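Local coordinates for protein-tyrosine-phosphatase (Shewanella sp., PDB 2Z72), which probably hydrolyses phosphate monoesters such as protein phosphotyrosine, using a two-zinc centre in a calcineurin-like phosphoesterase fold and remaining active in the cold, at residues Lys194-Lys199 with Gly253-Arg258. Residues are numbered along the deposited sequence; the frame is centred on the assembly and turned at random.
Sequences KNTIIK and GPTWYR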
ATOM      1  N   LYS A 194      -4.623   8.993  -0.294  1.00  7.55           N
ATOM      2  CA  LYS A 194      -3.235   8.557  -0.253  1.00  7.35           C
ATOM      3  C   LYS A 194      -2.389   9.111  -1.385  1.00  7.20           C
ATOM      4  O   LYS A 194      -2.862   9.499  -2.441  1.00  7.87           O
ATOM      5  CB  LYS A 194      -3.204   7.017  -0.201  1.00  7.41           C
ATOM      6  CG  LYS A 194      -3.872   6.440   1.038  1.00  7.45           C
ATOM      7  CD  LYS A 194      -3.364   6.996   2.362  1.00  7.74           C
ATOM      8  CE  LYS A 194      -4.010   6.415   3.581  1.00  8.01           C
ATOM      9  NZ  LYS A 194      -3.528   7.134   4.803  1.00  7.88           N
ATOM     10  N   ASN A 195      -1.087   9.166  -1.074  1.00  7.19           N
ATOM     11  CA  ASN A 195      -0.048   9.480  -2.042  1.00  6.92           C
ATOM     12  C   ASN A 195       0.298   8.242  -2.847  1.00  7.63           C
ATOM     13  O   ASN A 195      -0.022   7.097  -2.512  1.00  7.96           O
ATOM     14  CB  ASN A 195       1.189  10.027  -1.337  1.00  7.67           C
ATOM     15  CG  ASN A 195       0.937  11.386  -0.723  1.00  7.49           C
ATOM     16  OD1 ASN A 195       0.454  12.276  -1.430  1.00  8.57           O
ATOM     17  ND2 ASN A 195       1.206  11.571   0.550  1.00  8.68           N
ATOM     18  N   THR A 196       1.051   8.511  -3.923  1.00  7.94           N
ATOM     19  CA  THR A 196       1.575   7.500  -4.833  1.00  7.71           C
ATOM     20  C   THR A 196       3.092   7.470  -4.808  1.00  8.16           C
ATOM     21  O   THR A 196       3.715   6.421  -4.912  1.00  9.23           O
ATOM     22  CB  THR A 196       0.973   7.699  -6.226  1.00  8.12           C
ATOM     23  OG1 THR A 196      -0.453   7.719  -6.119  1.00  8.87           O
ATOM     24  CG2 THR A 196       1.322   6.597  -7.197  1.00  9.02           C
ATOM     25  N   ILE A 197       3.746   8.651  -4.688  1.00  8.05           N
ATOM     26  CA  ILE A 197       5.172   8.766  -4.632  1.00  8.22           C
ATOM     27  C   ILE A 197       5.530   9.626  -3.428  1.00  8.48           C
ATOM     28  O   ILE A 197       4.975  10.723  -3.288  1.00  8.58           O
ATOM     29  CB  ILE A 197       5.742   9.428  -5.919  1.00  9.07           C
ATOM     30  CG1 ILE A 197       5.303   8.729  -7.181  1.00 10.15           C
ATOM     31  CG2 ILE A 197       7.276   9.475  -5.861  1.00 10.30           C
ATOM     32  CD1 ILE A 197       5.221   9.612  -8.403  1.00 16.11           C
ATOM     33  N   ILE A 198       6.473   9.198  -2.598  1.00  8.61           N
ATOM     34  CA  ILE A 198       6.917  10.038  -1.471  1.00  8.43           C
ATOM     35  C   ILE A 198       8.432  10.005  -1.357  1.00  8.31           C
ATOM     36  O   ILE A 198       9.119   9.129  -1.880  1.00  9.06           O
ATOM     37  CB  ILE A 198       6.252   9.641  -0.141  1.00  8.15           C
ATOM     38  CG1 ILE A 198       6.710   8.269   0.368  1.00  8.20           C
ATOM     39  CG2 ILE A 198       4.755   9.749  -0.241  1.00  8.74           C
ATOM     40  CD1 ILE A 198       6.281   7.967   1.788  1.00  9.72           C
ATOM     41  N   LYS A 199       8.938  11.006  -0.640  1.00  8.61           N
ATOM     42  CA  LYS A 199      10.357  11.137  -0.320  1.00  8.95           C
ATOM     43  C   LYS A 199      10.498  11.260   1.175  1.00  8.97           C
ATOM     44  O   LYS A 199       9.839  12.092   1.790  1.00  9.56           O
ATOM     45  CB  LYS A 199      10.907  12.399  -1.010  1.00 10.20           C
ATOM     46  CG  LYS A 199      12.420  12.577  -0.878  1.00 14.36           C
ATOM     47  CD  LYS A 199      12.867  13.887  -1.635  1.00 17.69           C
ATOM     48  CE  LYS A 199      14.290  14.274  -1.376  1.00 21.96           C
ATOM     49  NZ  LYS A 199      14.487  15.588  -2.027  1.00 29.20           N
ATOM     50  N   GLY A 253       4.927   4.463 -16.239  1.00 11.74           N
ATOM     51  CA  GLY A 253       4.733   5.392 -15.162  1.00 10.88           C
ATOM     52  C   GLY A 253       5.040   4.814 -13.793  1.00 10.41           C
ATOM     53  O   GLY A 253       5.468   3.651 -13.646  1.00 10.51           O
ATOM     54  N   PRO A 254       4.901   5.662 -12.779  1.00  9.20           N
ATOM     55  CA  PRO A 254       5.371   5.266 -11.461  1.00  9.73           C
ATOM     56  C   PRO A 254       4.803   3.995 -10.868  1.00  8.93           C
ATOM     57  O   PRO A 254       5.493   3.405 -10.022  1.00  9.38           O
ATOM     58  CB  PRO A 254       4.963   6.501 -10.614  1.00  9.88           C
ATOM     59  CG  PRO A 254       5.073   7.676 -11.559  1.00 10.53           C
ATOM     60  CD  PRO A 254       4.629   7.117 -12.902  1.00 10.07           C
ATOM     61  N   THR A 255       3.586   3.599 -11.219  1.00  9.37           N
ATOM     62  CA  THR A 255       3.000   2.417 -10.611  1.00  9.26           C
ATOM     63  C   THR A 255       3.095   1.147 -11.449  1.00  9.38           C
ATOM     64  O   THR A 255       2.790   0.082 -10.931  1.00 10.40           O
ATOM     65  CB  THR A 255       1.533   2.657 -10.243  1.00  9.43           C
ATOM     66  OG1 THR A 255       0.834   3.010 -11.423  1.00 10.71           O
ATOM     67  CG2 THR A 255       1.410   3.746  -9.194  1.00 10.44           C
ATOM     68  N   TRP A 256       3.642   1.232 -12.656  1.00 10.13           N
ATOM     69  CA  TRP A 256       3.836   0.041 -13.493  1.00 10.41           C
ATOM     70  C   TRP A 256       5.259  -0.169 -13.937  1.00 10.73           C
ATOM     71  O   TRP A 256       5.610  -1.270 -14.359  1.00 11.48           O
ATOM     72  CB  TRP A 256       2.950   0.112 -14.731  1.00 10.76           C
ATOM     73  CG  TRP A 256       1.510  -0.128 -14.525  1.00 10.75           C
ATOM     74  CD1 TRP A 256       0.542   0.788 -14.180  1.00 12.07           C
ATOM     75  CD2 TRP A 256       0.834  -1.366 -14.636  1.00 10.85           C
ATOM     76  NE1 TRP A 256      -0.678   0.209 -14.095  1.00 11.66           N
ATOM     77  CE2 TRP A 256      -0.543  -1.137 -14.367  1.00 11.55           C
ATOM     78  CE3 TRP A 256       1.198  -2.663 -14.961  1.00 13.51           C
ATOM     79  CZ2 TRP A 256      -1.503  -2.142 -14.401  1.00 12.07           C
ATOM     80  CZ3 TRP A 256       0.261  -3.654 -14.989  1.00 12.82           C
ATOM     81  CH2 TRP A 256      -1.089  -3.405 -14.709  1.00 14.62           C
ATOM     82  N   TYR A 257       6.112   0.863 -13.929  1.00 10.97           N
ATOM     83  CA  TYR A 257       7.424   0.759 -14.533  1.00 11.13           C
ATOM     84  C   TYR A 257       8.264  -0.312 -13.896  1.00 11.74           C
ATOM     85  O   TYR A 257       8.388  -0.349 -12.679  1.00 13.34           O
ATOM     86  CB  TYR A 257       8.124   2.097 -14.347  1.00 12.70           C
ATOM     87  CG  TYR A 257       9.494   2.215 -14.997  1.00 12.03           C
ATOM     88  CD1 TYR A 257       9.666   2.018 -16.380  1.00 14.29           C
ATOM     89  CD2 TYR A 257      10.596   2.568 -14.223  1.00 15.06           C
ATOM     90  CE1 TYR A 257      10.928   2.165 -16.951  1.00 16.52           C
ATOM     91  CE2 TYR A 257      11.838   2.703 -14.828  1.00 15.45           C
ATOM     92  CZ  TYR A 257      12.004   2.487 -16.171  1.00 15.40           C
ATOM     93  OH  TYR A 257      13.256   2.654 -16.719  1.00 20.41           O
ATOM     94  N   ARG A 258       8.852  -1.157 -14.747  1.00 12.91           N
ATOM     95  CA  ARG A 258       9.704  -2.218 -14.295  1.00 14.21           C
ATOM     96  C   ARG A 258      11.144  -2.110 -14.788  1.00 16.65           C
ATOM     97  O   ARG A 258      11.909  -3.063 -14.725  1.00 16.90           O
ATOM     98  CB  ARG A 258       9.199  -3.635 -14.684  1.00 17.37           C
ATOM     99  CG  ARG A 258       7.892  -3.911 -14.003  1.00 18.91           C
ATOM    100  CD  ARG A 258       7.609  -5.385 -14.127  1.00 21.65           C
ATOM    101  NE  ARG A 258       6.256  -5.718 -13.872  1.00 28.31           N
ATOM    102  CZ  ARG A 258       5.576  -6.163 -12.892  1.00 27.29           C
ATOM    103  NH1 ARG A 258       4.268  -6.482 -12.760  1.00 39.90           N
ATOM    104  NH2 ARG A 258       6.262  -6.372 -11.765  1.00 48.19           N
TER
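T196 and T255 meet methyl to methyl: their CG2 atoms lie 3.5 Å apart, tighter than usual for two carbons, with the side chains crossing at about a right angle. In T196, OG1 stays beside the backbone N (chi1 -54°), which leaves CG2 anti to that N and in contact with T255. Next to this pair, I197 reaches the P254 ring with the end of its longer branch, CD1 lying 3.7 Å from P254 CG and 3.8 Å from P254 CB. Further back along the same branch, I197 CG1 is 4.1 Å from P254 CB, so the isoleucine meets one edge of the pyrrolidine, its CB and CG.

T255 splits its work. OG1 sits between the backbone N and the carbonyl carbon (chi1 58°) and hydrogen-bonds OE1 of Q152, on the helix 149-156, while CG2, anti to the carbonyl carbon, serves T196. The loop carrying P254 and T255 is folded on itself, since G253 O accepts from both W256 N (3.2 Å) and Y257 N (2.9 Å). On the other segment, N225 of helix 221-231 grips the backbone at T196 N and I197 O, and Y228 of the same helix touches both T196 and P254.

Segment 194-199 runs on strand 197-200 of the six-stranded mixed sheet, which the contact joins to the loop between helices 243-249 and 267-277. All four residues are buried and meet through carbon alone, yet the T255 side chain is about 7 Å from a zinc ion. This is apolar packing close to the metal centre, its fit set by shape, with polar anchoring supplied from neighbouring helices.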